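Local coordinates for putative oxidoreductase molybdopterin-binding subunit (PDB 4ZOH), which probably serves as the molybdenum-bearing subunit of an oxidoreductase of the xanthine dehydrogenase and aldehyde oxidase family, holding a molybdopterin cytosine dinucleotide cofactor, at residues N128-E133 and D289-E294; N157-A162 and T323-T328; I161-E166 and E247-A252; I220-E225 and P327-R332. All coordinates share one frame; numbering follows the deposited sequence.

Contact 1: residues N128-E133 and D289-E294; sequences NIYYHE and DANDDE
The Tyr130 ring and the Asn291 amide meet with their planes 67° apart, so they do not stack. Asn291 offers its CB rather than its amide: this carbon reaches the ring obliquely, with CB 3.5 Å from Tyr130 CE1 and 3.9 Å from CZ. The amide oxygen stays further back, Asn291 OD1 lying 4.1 Å from Tyr130 CE1, while ND2 is hydrogen-bonded and the amide finds its main polar partner in Ala285. The neighbouring ring, that of Tyr131, has the backbone Glu133 N over one face, displaced toward the rim.

Tyr130 and Tyr131 both face Ala320 on strand 313-321, which makes a classic beta bulge near the start of strand 129-138, an edge strand of the five-stranded sheet within this chain. The bulge is consistent with two consecutive tyrosines both touching helix 288-304. With CG anti to the backbone N (chi1 179°), Tyr130 reaches out to the Asn291 turn, and also packs on Leu283 and Ser295; Tyr131 rests on Lys299, one turn beyond Ser295, and bonds through its hydroxyl to Trp135.

At the end of the Tyr130 side chain, OH passes beside the helix backbone, 3.9 Å from Asp292 CA. The Asp292 side chain itself starts off away from the strand, and its CB remains 4.4 Å from Tyr130 OH.

Contact 2: residues N157-A162 and T323-T328; sequences NQRVIA and TNITPT
Arg159 crosses from strand 149-161 to the loop 323-328 and brings its guanidinium under Ile325, edge-on to Thr328. It thereby ties an outer strand of the five-stranded sheet of the molybdopterin-binding domain to the loop between strand 313-321 and helix 336-353. From CB the side chain runs extended, CG anti to the backbone N (chi1 -160°), and it first meets the loop at CD, 4.1 Å from Ile325 CD1. Further out the same methyl covers one face of the flat group: Ile325 CD1 sits 3.5 Å from Arg159 NE and 3.4 Å from CZ, above the centre of the guanidinium. NE itself is bonded to His254 ND1 on the adjacent strand 254-266.

The two terminal nitrogens converge end-on upon one oxygen. Arg159 NH1 donates to Thr328 OG1 at 2.9 Å with an N-H...O angle of 151°, and NH2 donates to the same OG1 at 3.1 Å with a more bent 139°. The hydroxyl lies in the guanidinium plane, so the methyl above and the oxygen at the rim help to fix how the group is turned, along with the bonds to His254 and Asp257. Arg159 NH1 also lies 2.8 Å from Thr326 O.

A leucine in place of Arg159 would probably leave Asp257 without its salt-bridge mate and Thr328 OG1 without either donor.

All these residues are buried, and Thr328 OG1 is also hydrogen-bonded to Asn282 O. The buried charge is thus probably compensated by Asp257 through NH2, with Thr328 OG1 and His254 ND1 taking further N-H groups.

Contact 3: residues I161-E166 and E247-A252; sequences IASPLE and EEFISA
Ile161 and Ser163 pack on Phe249 in a buried, mainly apolar contact between the loop that follows strand 149-161 and the end of helix 245-251, within the molybdopterin-binding domain. The strand ends where the helix does: Ala162 is backbone-bonded to Gly253, just beyond Ala252, the first residue to leave helical geometry.

Phe249 crosses Ile161 at about a right angle. With CG1 anti to the carbonyl carbon (chi1 -59°) and CG2 anti to the backbone N, both branches of Ile161 meet Phe249. Ile161 CD1 comes in at the edge of the ring, near its plane, 3.8 Å from Phe249 CD1, and the other branch follows, with CG2 also 3.8 Å from Phe249 CD1. That branch reaches past the ring as well, CG2 lying 3.6 Å from the backbone Ala252 O. Ser163 meets the next carbon along the same side of the ring, its OG 3.4 Å from Phe249 CE1 in an oblique approach.

Ser163 OG is held by a short bond to Ile161 O, 2.7 Å, donated from above the carbonyl plane, which ties the turn back on itself. An alanine in place of Ser163 would probably lose this tie, leaving Ile161 O with fewer donors and Phe249 CE1 with less packing.

Basic side-chain groups of another protein chain bond Ile161 O and Ala162 O, which places this loop at an interface between subunits. Leu165 touches the iron-sulfur cluster.

A water completes the junction, accepting from Ser163 N at 3.2 Å and donating to Ala252 O at 3.0 Å.

Contact 4: residues I220-E225 and P327-R332; sequences IAHPEE and PTQSYR. With MCN (pterin cytosine dinucleotide), chain D.
Gln329 extends its side chain toward both Ile220 and His222 and crosses each at about a right angle. Its amide plane stands 74° from the imidazole plane, so the two groups do not stack; instead Gln329 OE1 lies at the ring's edge, near its plane, 3.5 Å from His222 CE1. Gln329 NE2 lies against Ile220, 3.6 Å from both CG1 and CD1 of that residue, while staying beside the imidazole. Ile220 also leans over the imidazole, its CG1 3.7 Å above one face and offset toward the rim. Its CG1 takes the crowded position between backbone N and carbonyl carbon (chi1 68°), which turns that branch to the ring and the amide.

His222 is the N-cap of helix 223-235. Its backbone N donates to Glu225 OE1 at 2.9 Å, nearly straight at 175°, which is half of a capping box.

Further along the loop, Arg332 lays one guanidinium face on the pterin cytosine dinucleotide, NH2 3.2 Å from its N8', while Arg332 CG packs 3.8 Å from S7'. Arg332 NE bonds to Gly671 O and NH1 to Gln613 OE1.

Gln329 OE1 is bonded by Gly253 N and His222 NE2 by Ser217 O. Across the contact the closest approaches, CE1 to OE1 and NE2 to the Ile220 carbons, are consistent with van der Waals packing, which joins the start of helix 223-235 to the loop that carries Arg332 into the cofactor pocket.

Overall arrangement
All four contacts belong to the same region of the molybdopterin-binding domain. Contacts 1 and 2 reach opposite edge strands of one five-stranded sheet, 129-138 and 149-161, and their centres are about 13 Å apart. Contact 2 shares Ile161 and Ala162 with contact 3 and Pro327 and Thr328 with contact 4, the centres about 11 Å away in each case, while contacts 3 and 4 are about 10 Å apart. Contacts 1 and 3 stay separate, about 21 Å between centres. Along the chain, both segments of contact 3 fall between those of contact 1, whereas contact 4 crosses both. Loop 323-332 therefore links sheet, helix 288-304 and helix 245-251 on its way to the cofactor.

Contact 1: residues N128-E133 and D289-E294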
# COMPACT_ATOMS: atom_id res chain seq x y z
N ASN A 128 -9.25 -35.40 -28.38
CA ASN A 128 -8.55 -34.14 -28.57
C ASN A 128 -9.47 -33.05 -29.16
O ASN A 128 -9.23 -31.84 -29.00
CB ASN A 128 -7.36 -34.39 -29.45
CG ASN A 128 -6.30 -35.13 -28.75
OD1 ASN A 128 -6.23 -35.12 -27.53
ND2 ASN A 128 -5.37 -35.71 -29.52
N ILE A 129 -10.55 -33.48 -29.79
CA ILE A 129 -11.47 -32.55 -30.41
C ILE A 129 -12.40 -31.98 -29.36
O ILE A 129 -13.34 -32.65 -28.89
CB ILE A 129 -12.35 -33.22 -31.48
CG1 ILE A 129 -11.51 -33.88 -32.61
CG2 ILE A 129 -13.48 -32.28 -31.92
CD1 ILE A 129 -12.39 -34.68 -33.60
N TYR A 130 -12.21 -30.70 -29.07
CA TYR A 130 -13.01 -29.97 -28.11
C TYR A 130 -14.34 -29.49 -28.67
O TYR A 130 -15.32 -29.31 -27.93
CB TYR A 130 -12.15 -28.80 -27.60
CG TYR A 130 -12.81 -27.89 -26.60
CD1 TYR A 130 -12.50 -28.00 -25.22
CD2 TYR A 130 -13.76 -26.94 -27.01
CE1 TYR A 130 -13.13 -27.19 -24.30
CE2 TYR A 130 -14.43 -26.14 -26.10
CZ TYR A 130 -14.08 -26.25 -24.75
OH TYR A 130 -14.68 -25.41 -23.82
N TYR A 131 -14.40 -29.24 -29.97
CA TYR A 131 -15.63 -28.65 -30.58
C TYR A 131 -15.60 -29.07 -32.03
O TYR A 131 -14.52 -29.11 -32.66
CB TYR A 131 -15.62 -27.13 -30.51
CG TYR A 131 -16.70 -26.44 -31.36
CD1 TYR A 131 -18.00 -26.29 -30.89
CD2 TYR A 131 -16.41 -25.99 -32.65
CE1 TYR A 131 -18.95 -25.63 -31.65
CE2 TYR A 131 -17.36 -25.33 -33.43
CZ TYR A 131 -18.61 -25.17 -32.94
OH TYR A 131 -19.53 -24.54 -33.70
N HIS A 132 -16.76 -29.43 -32.58
CA HIS A 132 -16.84 -29.87 -33.96
C HIS A 132 -18.25 -29.77 -34.42
O HIS A 132 -19.06 -30.58 -34.04
CB HIS A 132 -16.32 -31.28 -34.21
CG HIS A 132 -16.44 -31.71 -35.65
ND1 HIS A 132 -16.41 -33.03 -36.04
CD2 HIS A 132 -16.60 -30.98 -36.78
CE1 HIS A 132 -16.52 -33.10 -37.36
NE2 HIS A 132 -16.65 -31.87 -37.83
N GLU A 133 -18.52 -28.75 -35.23
CA GLU A 133 -19.83 -28.47 -35.78
C GLU A 133 -19.62 -28.07 -37.25
O GLU A 133 -18.64 -27.39 -37.59
CB GLU A 133 -20.57 -27.31 -35.06
CG GLU A 133 -21.23 -27.49 -33.66
CD GLU A 133 -21.71 -28.92 -33.25
OE1 GLU A 133 -22.41 -29.63 -34.00
OE2 GLU A 133 -21.39 -29.34 -32.12
N ASP A 289 -10.36 -22.40 -18.58
CA ASP A 289 -10.59 -20.90 -18.78
C ASP A 289 -10.20 -20.44 -20.17
O ASP A 289 -10.95 -19.76 -20.83
CB ASP A 289 -9.87 -20.07 -17.72
CG ASP A 289 -10.28 -20.46 -16.34
OD1 ASP A 289 -10.96 -19.66 -15.65
OD2 ASP A 289 -9.89 -21.62 -15.96
N ALA A 290 -9.04 -20.89 -20.62
CA ALA A 290 -8.59 -20.57 -21.97
C ALA A 290 -9.43 -21.25 -23.05
O ALA A 290 -9.79 -20.61 -24.07
CB ALA A 290 -7.14 -20.93 -22.10
N ASN A 291 -9.74 -22.55 -22.86
CA ASN A 291 -10.52 -23.30 -23.89
C ASN A 291 -11.82 -22.67 -24.13
O ASN A 291 -12.23 -22.51 -25.27
CB ASN A 291 -10.75 -24.75 -23.50
CG ASN A 291 -9.45 -25.47 -23.32
OD1 ASN A 291 -9.43 -26.49 -22.70
ND2 ASN A 291 -8.34 -24.95 -23.89
N ASP A 292 -12.48 -22.29 -23.06
CA ASP A 292 -13.76 -21.69 -23.19
C ASP A 292 -13.68 -20.28 -23.96
O ASP A 292 -14.57 -19.94 -24.74
CB ASP A 292 -14.31 -21.49 -21.77
CG ASP A 292 -15.62 -20.70 -21.75
OD1 ASP A 292 -16.63 -21.08 -22.42
OD2 ASP A 292 -15.63 -19.67 -21.05
N ASP A 293 -12.65 -19.48 -23.66
CA ASP A 293 -12.37 -18.16 -24.28
C ASP A 293 -12.18 -18.37 -25.78
O ASP A 293 -12.95 -17.86 -26.58
CB ASP A 293 -11.04 -17.63 -23.67
CG ASP A 293 -10.63 -16.25 -24.22
OD1 ASP A 293 -11.52 -15.53 -24.72
OD2 ASP A 293 -9.42 -15.94 -24.12
N GLU A 294 -11.19 -19.18 -26.13
CA GLU A 294 -10.85 -19.44 -27.50
C GLU A 294 -11.88 -20.19 -28.33
O GLU A 294 -12.06 -19.89 -29.53
CB GLU A 294 -9.52 -20.16 -27.63
CG GLU A 294 -9.14 -20.29 -29.10
CD GLU A 294 -8.93 -18.94 -29.84
OE1 GLU A 294 -9.03 -17.86 -29.23
OE2 GLU A 294 -8.69 -19.00 -31.05

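Contact 2: residues N157-A162 and T323-T328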
# COMPACT_ATOMS: atom_id res chain seq x y z
N ASN A 157 -3.44 -18.81 -40.78
CA ASN A 157 -3.38 -17.66 -39.93
C ASN A 157 -2.63 -18.14 -38.72
O ASN A 157 -3.16 -18.89 -37.89
CB ASN A 157 -4.82 -17.18 -39.68
CG ASN A 157 -4.88 -15.80 -39.01
OD1 ASN A 157 -4.50 -15.66 -37.83
ND2 ASN A 157 -5.46 -14.78 -39.73
N GLN A 158 -1.36 -17.78 -38.66
CA GLN A 158 -0.44 -18.45 -37.76
C GLN A 158 -0.65 -18.05 -36.30
O GLN A 158 -1.31 -17.04 -36.00
CB GLN A 158 1.02 -18.18 -38.16
CG GLN A 158 1.67 -16.85 -37.69
CD GLN A 158 1.15 -15.54 -38.35
OE1 GLN A 158 0.02 -15.43 -38.81
NE2 GLN A 158 2.00 -14.51 -38.32
N ARG A 159 -0.09 -18.82 -35.38
CA ARG A 159 -0.12 -18.45 -33.94
C ARG A 159 0.69 -17.13 -33.68
O ARG A 159 1.79 -17.00 -34.14
CB ARG A 159 0.54 -19.55 -33.18
CG ARG A 159 0.18 -19.56 -31.71
CD ARG A 159 0.66 -20.92 -31.13
NE ARG A 159 0.09 -21.19 -29.82
CZ ARG A 159 -1.15 -21.58 -29.60
NH1 ARG A 159 -1.58 -21.74 -28.34
NH2 ARG A 159 -1.99 -21.77 -30.60
N VAL A 160 0.16 -16.23 -32.87
CA VAL A 160 0.98 -15.07 -32.44
C VAL A 160 0.88 -14.96 -30.90
O VAL A 160 0.09 -15.68 -30.29
CB VAL A 160 0.46 -13.75 -33.09
CG1 VAL A 160 0.67 -13.77 -34.63
CG2 VAL A 160 -1.00 -13.56 -32.73
N ILE A 161 1.64 -14.02 -30.30
CA ILE A 161 1.63 -13.83 -28.88
C ILE A 161 1.37 -12.35 -28.54
O ILE A 161 2.11 -11.48 -29.01
CB ILE A 161 2.96 -14.29 -28.30
CG1 ILE A 161 3.18 -15.79 -28.65
CG2 ILE A 161 3.00 -14.09 -26.77
CD1 ILE A 161 4.64 -16.24 -28.43
N ALA A 162 0.33 -12.09 -27.75
CA ALA A 162 -0.12 -10.78 -27.37
C ALA A 162 1.01 -9.82 -26.98
O ALA A 162 1.06 -8.69 -27.49
CB ALA A 162 -1.18 -10.89 -26.31
N THR A 323 -3.81 -29.47 -28.56
CA THR A 323 -2.50 -30.00 -28.88
C THR A 323 -1.67 -29.75 -27.61
O THR A 323 -2.08 -28.97 -26.76
CB THR A 323 -1.84 -29.29 -30.16
OG1 THR A 323 -1.64 -27.88 -29.92
CG2 THR A 323 -2.68 -29.46 -31.43
N ASN A 324 -0.48 -30.33 -27.53
CA ASN A 324 0.41 -30.18 -26.37
C ASN A 324 1.19 -28.88 -26.33
O ASN A 324 2.43 -28.92 -26.24
CB ASN A 324 1.36 -31.39 -26.23
CG ASN A 324 0.61 -32.65 -25.84
OD1 ASN A 324 0.36 -33.50 -26.69
ND2 ASN A 324 0.18 -32.74 -24.55
N ILE A 325 0.46 -27.74 -26.39
CA ILE A 325 1.09 -26.41 -26.26
C ILE A 325 0.24 -25.54 -25.39
O ILE A 325 -0.99 -25.84 -25.04
CB ILE A 325 1.34 -25.72 -27.64
CG1 ILE A 325 -0.00 -25.40 -28.33
CG2 ILE A 325 2.26 -26.55 -28.51
CD1 ILE A 325 0.16 -24.71 -29.67
N THR A 326 0.89 -24.45 -25.00
CA THR A 326 0.25 -23.40 -24.22
C THR A 326 -1.23 -23.24 -24.63
O THR A 326 -1.53 -23.00 -25.81
CB THR A 326 0.99 -22.05 -24.49
OG1 THR A 326 2.38 -22.25 -24.35
CG2 THR A 326 0.54 -21.07 -23.50
N PRO A 327 -2.17 -23.31 -23.68
CA PRO A 327 -3.52 -23.08 -24.18
C PRO A 327 -3.74 -21.70 -24.90
O PRO A 327 -3.28 -20.67 -24.41
CB PRO A 327 -4.36 -23.10 -22.88
CG PRO A 327 -3.54 -23.91 -21.92
CD PRO A 327 -2.17 -23.40 -22.21
N THR A 328 -4.54 -21.69 -25.96
CA THR A 328 -4.75 -20.55 -26.83
C THR A 328 -5.80 -19.64 -26.16
O THR A 328 -6.72 -20.15 -25.53
CB THR A 328 -5.28 -21.06 -28.20
OG1 THR A 328 -4.42 -22.12 -28.67
CG2 THR A 328 -5.34 -19.83 -29.27

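Contact 3: residues I161-E166 and E247-A252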
# COMPACT_ATOMS: atom_id res chain seq x y z
N ILE A 161 1.64 -14.02 -30.30
CA ILE A 161 1.63 -13.83 -28.88
C ILE A 161 1.37 -12.35 -28.54
O ILE A 161 2.11 -11.48 -29.01
CB ILE A 161 2.96 -14.29 -28.30
CG1 ILE A 161 3.18 -15.79 -28.65
CG2 ILE A 161 3.00 -14.09 -26.77
CD1 ILE A 161 4.64 -16.24 -28.43
N ALA A 162 0.33 -12.09 -27.75
CA ALA A 162 -0.12 -10.78 -27.37
C ALA A 162 1.01 -9.82 -26.98
O ALA A 162 1.06 -8.69 -27.49
CB ALA A 162 -1.18 -10.89 -26.31
N SER A 163 1.97 -10.31 -26.17
CA SER A 163 3.17 -9.56 -25.80
C SER A 163 2.88 -8.11 -25.28
O SER A 163 3.58 -7.19 -25.71
CB SER A 163 4.17 -9.50 -26.97
OG SER A 163 4.28 -10.73 -27.63
N PRO A 164 1.87 -7.90 -24.37
CA PRO A 164 1.73 -6.56 -23.77
C PRO A 164 3.04 -6.22 -23.08
O PRO A 164 3.76 -7.13 -22.61
CB PRO A 164 0.64 -6.74 -22.72
CG PRO A 164 0.67 -8.20 -22.35
CD PRO A 164 1.10 -8.91 -23.62
N LEU A 165 3.38 -4.92 -23.02
CA LEU A 165 4.71 -4.57 -22.44
C LEU A 165 4.79 -4.83 -20.93
O LEU A 165 5.88 -5.03 -20.40
CB LEU A 165 4.98 -3.08 -22.66
CG LEU A 165 6.23 -2.61 -23.38
CD1 LEU A 165 6.38 -1.30 -22.64
CD2 LEU A 165 7.54 -3.38 -23.24
N GLU A 166 3.67 -4.73 -20.23
CA GLU A 166 3.60 -5.28 -18.87
C GLU A 166 3.02 -6.71 -18.93
O GLU A 166 1.87 -6.94 -19.43
CB GLU A 166 2.71 -4.43 -17.89
CG GLU A 166 2.80 -4.91 -16.43
CD GLU A 166 1.52 -4.71 -15.62
OE1 GLU A 166 1.57 -4.81 -14.37
OE2 GLU A 166 0.43 -4.44 -16.19
N GLU A 247 9.00 -16.45 -19.27
CA GLU A 247 7.80 -17.12 -18.80
C GLU A 247 6.56 -16.67 -19.53
O GLU A 247 5.70 -17.51 -19.92
CB GLU A 247 7.62 -16.86 -17.28
CG GLU A 247 8.62 -17.65 -16.43
CD GLU A 247 8.30 -17.48 -14.96
OE1 GLU A 247 7.40 -18.17 -14.43
OE2 GLU A 247 8.93 -16.60 -14.38
N GLU A 248 6.41 -15.34 -19.68
CA GLU A 248 5.20 -14.81 -20.26
C GLU A 248 5.09 -15.41 -21.69
O GLU A 248 4.09 -15.95 -22.04
CB GLU A 248 5.24 -13.25 -20.30
CG GLU A 248 3.88 -12.66 -20.60
CD GLU A 248 2.90 -12.68 -19.43
OE1 GLU A 248 1.89 -11.94 -19.56
OE2 GLU A 248 3.11 -13.41 -18.37
N PHE A 249 6.17 -15.35 -22.47
CA PHE A 249 6.12 -15.82 -23.86
C PHE A 249 5.69 -17.26 -23.96
O PHE A 249 4.90 -17.58 -24.80
CB PHE A 249 7.49 -15.65 -24.57
CG PHE A 249 7.65 -14.30 -25.21
CD1 PHE A 249 6.80 -13.94 -26.26
CD2 PHE A 249 8.63 -13.40 -24.76
CE1 PHE A 249 6.90 -12.70 -26.87
CE2 PHE A 249 8.76 -12.17 -25.38
CZ PHE A 249 7.90 -11.81 -26.43
N ILE A 250 6.20 -18.09 -23.04
CA ILE A 250 5.98 -19.51 -23.04
C ILE A 250 4.59 -19.93 -22.52
O ILE A 250 4.04 -20.99 -22.89
CB ILE A 250 7.20 -20.05 -22.30
CG1 ILE A 250 8.30 -20.34 -23.30
CG2 ILE A 250 6.93 -21.08 -21.25
CD1 ILE A 250 9.64 -20.40 -22.63
N SER A 251 3.99 -19.08 -21.70
CA SER A 251 2.75 -19.48 -21.03
C SER A 251 1.52 -18.65 -21.30
O SER A 251 0.43 -18.97 -20.83
CB SER A 251 3.02 -19.53 -19.50
OG SER A 251 3.51 -18.29 -19.00
N ALA A 252 1.65 -17.52 -21.99
CA ALA A 252 0.46 -16.66 -22.01
C ALA A 252 0.44 -15.78 -23.24
O ALA A 252 1.51 -15.50 -23.83
CB ALA A 252 0.34 -15.85 -20.75
O HOH W 1 2.04 -12.54 -23.93

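Contact 4: residues I220-E225 and P327-R332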
# COMPACT_ATOMS: atom_id res chain seq x y z
N ILE A 220 -8.88 -13.98 -19.05
CA ILE A 220 -9.06 -15.16 -18.24
C ILE A 220 -8.27 -15.00 -16.94
O ILE A 220 -7.33 -14.16 -16.87
CB ILE A 220 -8.57 -16.43 -19.01
CG1 ILE A 220 -7.04 -16.45 -19.24
CG2 ILE A 220 -9.36 -16.55 -20.31
CD1 ILE A 220 -6.55 -17.76 -19.84
N ALA A 221 -8.64 -15.78 -15.93
CA ALA A 221 -7.74 -15.99 -14.77
C ALA A 221 -6.79 -17.06 -15.19
O ALA A 221 -7.22 -18.12 -15.65
CB ALA A 221 -8.52 -16.43 -13.53
N HIS A 222 -5.52 -16.80 -15.01
CA HIS A 222 -4.54 -17.69 -15.33
C HIS A 222 -4.26 -18.74 -14.25
O HIS A 222 -4.52 -18.46 -13.09
CB HIS A 222 -3.27 -16.90 -15.59
CG HIS A 222 -3.32 -16.20 -16.91
ND1 HIS A 222 -2.79 -16.75 -18.05
CD2 HIS A 222 -3.91 -15.04 -17.28
CE1 HIS A 222 -3.00 -15.93 -19.07
NE2 HIS A 222 -3.69 -14.89 -18.63
N PRO A 223 -3.63 -19.87 -14.61
CA PRO A 223 -3.32 -20.82 -13.49
C PRO A 223 -2.59 -20.17 -12.31
O PRO A 223 -2.97 -20.44 -11.15
CB PRO A 223 -2.44 -21.90 -14.15
CG PRO A 223 -2.73 -21.81 -15.64
CD PRO A 223 -3.02 -20.31 -15.89
N GLU A 224 -1.63 -19.29 -12.59
CA GLU A 224 -0.87 -18.62 -11.54
C GLU A 224 -1.75 -17.75 -10.63
O GLU A 224 -1.51 -17.63 -9.41
CB GLU A 224 0.24 -17.75 -12.14
CG GLU A 224 1.29 -18.50 -12.93
CD GLU A 224 0.94 -18.57 -14.40
OE1 GLU A 224 -0.20 -18.80 -14.71
OE2 GLU A 224 1.81 -18.44 -15.24
N GLU A 225 -2.79 -17.15 -11.20
CA GLU A 225 -3.63 -16.33 -10.37
C GLU A 225 -4.47 -17.16 -9.38
O GLU A 225 -4.59 -16.83 -8.21
CB GLU A 225 -4.56 -15.42 -11.23
CG GLU A 225 -3.86 -14.19 -11.89
CD GLU A 225 -4.76 -13.59 -12.97
OE1 GLU A 225 -4.86 -14.19 -14.03
OE2 GLU A 225 -5.39 -12.55 -12.80
N PRO A 327 -2.17 -23.31 -23.68
CA PRO A 327 -3.52 -23.08 -24.18
C PRO A 327 -3.74 -21.70 -24.90
O PRO A 327 -3.28 -20.67 -24.41
CB PRO A 327 -4.36 -23.10 -22.88
CG PRO A 327 -3.54 -23.91 -21.92
CD PRO A 327 -2.17 -23.40 -22.21
N THR A 328 -4.54 -21.69 -25.96
CA THR A 328 -4.75 -20.55 -26.83
C THR A 328 -5.80 -19.64 -26.16
O THR A 328 -6.72 -20.15 -25.53
CB THR A 328 -5.28 -21.06 -28.20
OG1 THR A 328 -4.42 -22.12 -28.67
CG2 THR A 328 -5.34 -19.83 -29.27
N GLN A 329 -5.71 -18.33 -26.36
CA GLN A 329 -6.65 -17.36 -25.75
C GLN A 329 -7.01 -16.26 -26.73
O GLN A 329 -6.37 -16.08 -27.72
CB GLN A 329 -5.95 -16.54 -24.64
CG GLN A 329 -5.15 -17.29 -23.65
CD GLN A 329 -4.39 -16.33 -22.72
OE1 GLN A 329 -3.16 -16.41 -22.58
NE2 GLN A 329 -5.11 -15.41 -22.12
N SER A 330 -7.96 -15.44 -26.33
CA SER A 330 -8.31 -14.24 -27.09
C SER A 330 -7.02 -13.45 -27.32
O SER A 330 -6.20 -13.23 -26.39
CB SER A 330 -9.23 -13.36 -26.31
OG SER A 330 -10.57 -13.72 -26.52
N TYR A 331 -6.83 -13.04 -28.57
CA TYR A 331 -5.92 -11.93 -28.92
C TYR A 331 -6.70 -10.97 -29.82
O TYR A 331 -7.46 -11.42 -30.73
CB TYR A 331 -4.71 -12.43 -29.63
CG TYR A 331 -3.79 -11.35 -30.18
CD1 TYR A 331 -3.23 -10.37 -29.32
CD2 TYR A 331 -3.47 -11.31 -31.52
CE1 TYR A 331 -2.32 -9.43 -29.78
CE2 TYR A 331 -2.58 -10.37 -32.00
CZ TYR A 331 -1.99 -9.43 -31.12
OH TYR A 331 -1.10 -8.47 -31.57
N ARG A 332 -6.51 -9.66 -29.55
CA ARG A 332 -7.09 -8.56 -30.29
C ARG A 332 -7.87 -8.92 -31.56
O ARG A 332 -7.28 -9.26 -32.57
CB ARG A 332 -6.01 -7.49 -30.58
CG ARG A 332 -6.68 -6.14 -30.95
CD ARG A 332 -5.63 -5.05 -31.19
NE ARG A 332 -6.25 -3.70 -31.22
CZ ARG A 332 -5.60 -2.59 -30.82
NH1 ARG A 332 -4.35 -2.71 -30.39
NH2 ARG A 332 -6.21 -1.39 -30.80
N1 MCN D . -13.98 5.19 -29.42
C2 MCN D . -14.72 6.31 -29.77
N3 MCN D . -15.82 6.21 -30.59
C4 MCN D . -16.18 4.96 -31.06
C5 MCN D . -15.44 3.82 -30.72
C6 MCN D . -14.34 3.93 -29.87
O2 MCN D . -14.45 7.45 -29.37
N4 MCN D . -17.23 4.88 -31.84
C1' MCN D . -12.84 5.39 -28.53
C2D MCN D . -13.29 5.20 -27.07
O2' MCN D . -13.66 6.40 -26.45
C3' MCN D . -12.03 4.73 -26.40
C4D MCN D . -11.59 3.75 -27.41
O4D MCN D . -11.87 4.40 -28.72
O3' MCN D . -11.07 5.72 -26.26
C5' MCN D . -12.55 2.67 -26.94
O5' MCN D . -12.66 1.70 -27.82
PA MCN D . -13.81 0.56 -27.74
O1A MCN D . -14.97 0.78 -26.90
O2A MCN D . -13.95 0.35 -29.22
O3A MCN D . -12.79 -0.67 -27.21
PB MCN D . -12.48 -0.89 -25.65
O1B MCN D . -13.56 -1.81 -25.10
O2B MCN D . -12.24 0.32 -24.86
O3B MCN D . -11.14 -1.61 -25.78
C10 MCN D . -11.00 -3.05 -25.91
C9' MCN D . -10.09 -3.40 -27.06
C8' MCN D . -9.71 -4.79 -27.07
S8' MCN D . -10.94 -6.04 -27.06
C7' MCN D . -8.41 -5.19 -27.22
S7' MCN D . -7.93 -6.90 -27.39
C6' MCN D . -7.33 -4.24 -27.39
C7 MCN D . -7.89 -2.85 -27.83
O9' MCN D . -8.96 -2.55 -26.95
N5' MCN D . -6.44 -4.16 -26.23
C4A MCN D . -5.73 -2.99 -25.89
N8' MCN D . -6.83 -1.80 -27.68
C4B MCN D . -5.93 -1.82 -26.66
N1' MCN D . -5.25 -0.69 -26.43
C2' MCN D . -4.40 -0.65 -25.40
N2' MCN D . -3.77 0.49 -25.18
N3' MCN D . -4.14 -1.78 -24.57
C4' MCN D . -4.80 -3.00 -24.82
O4' MCN D . -4.56 -4.02 -24.10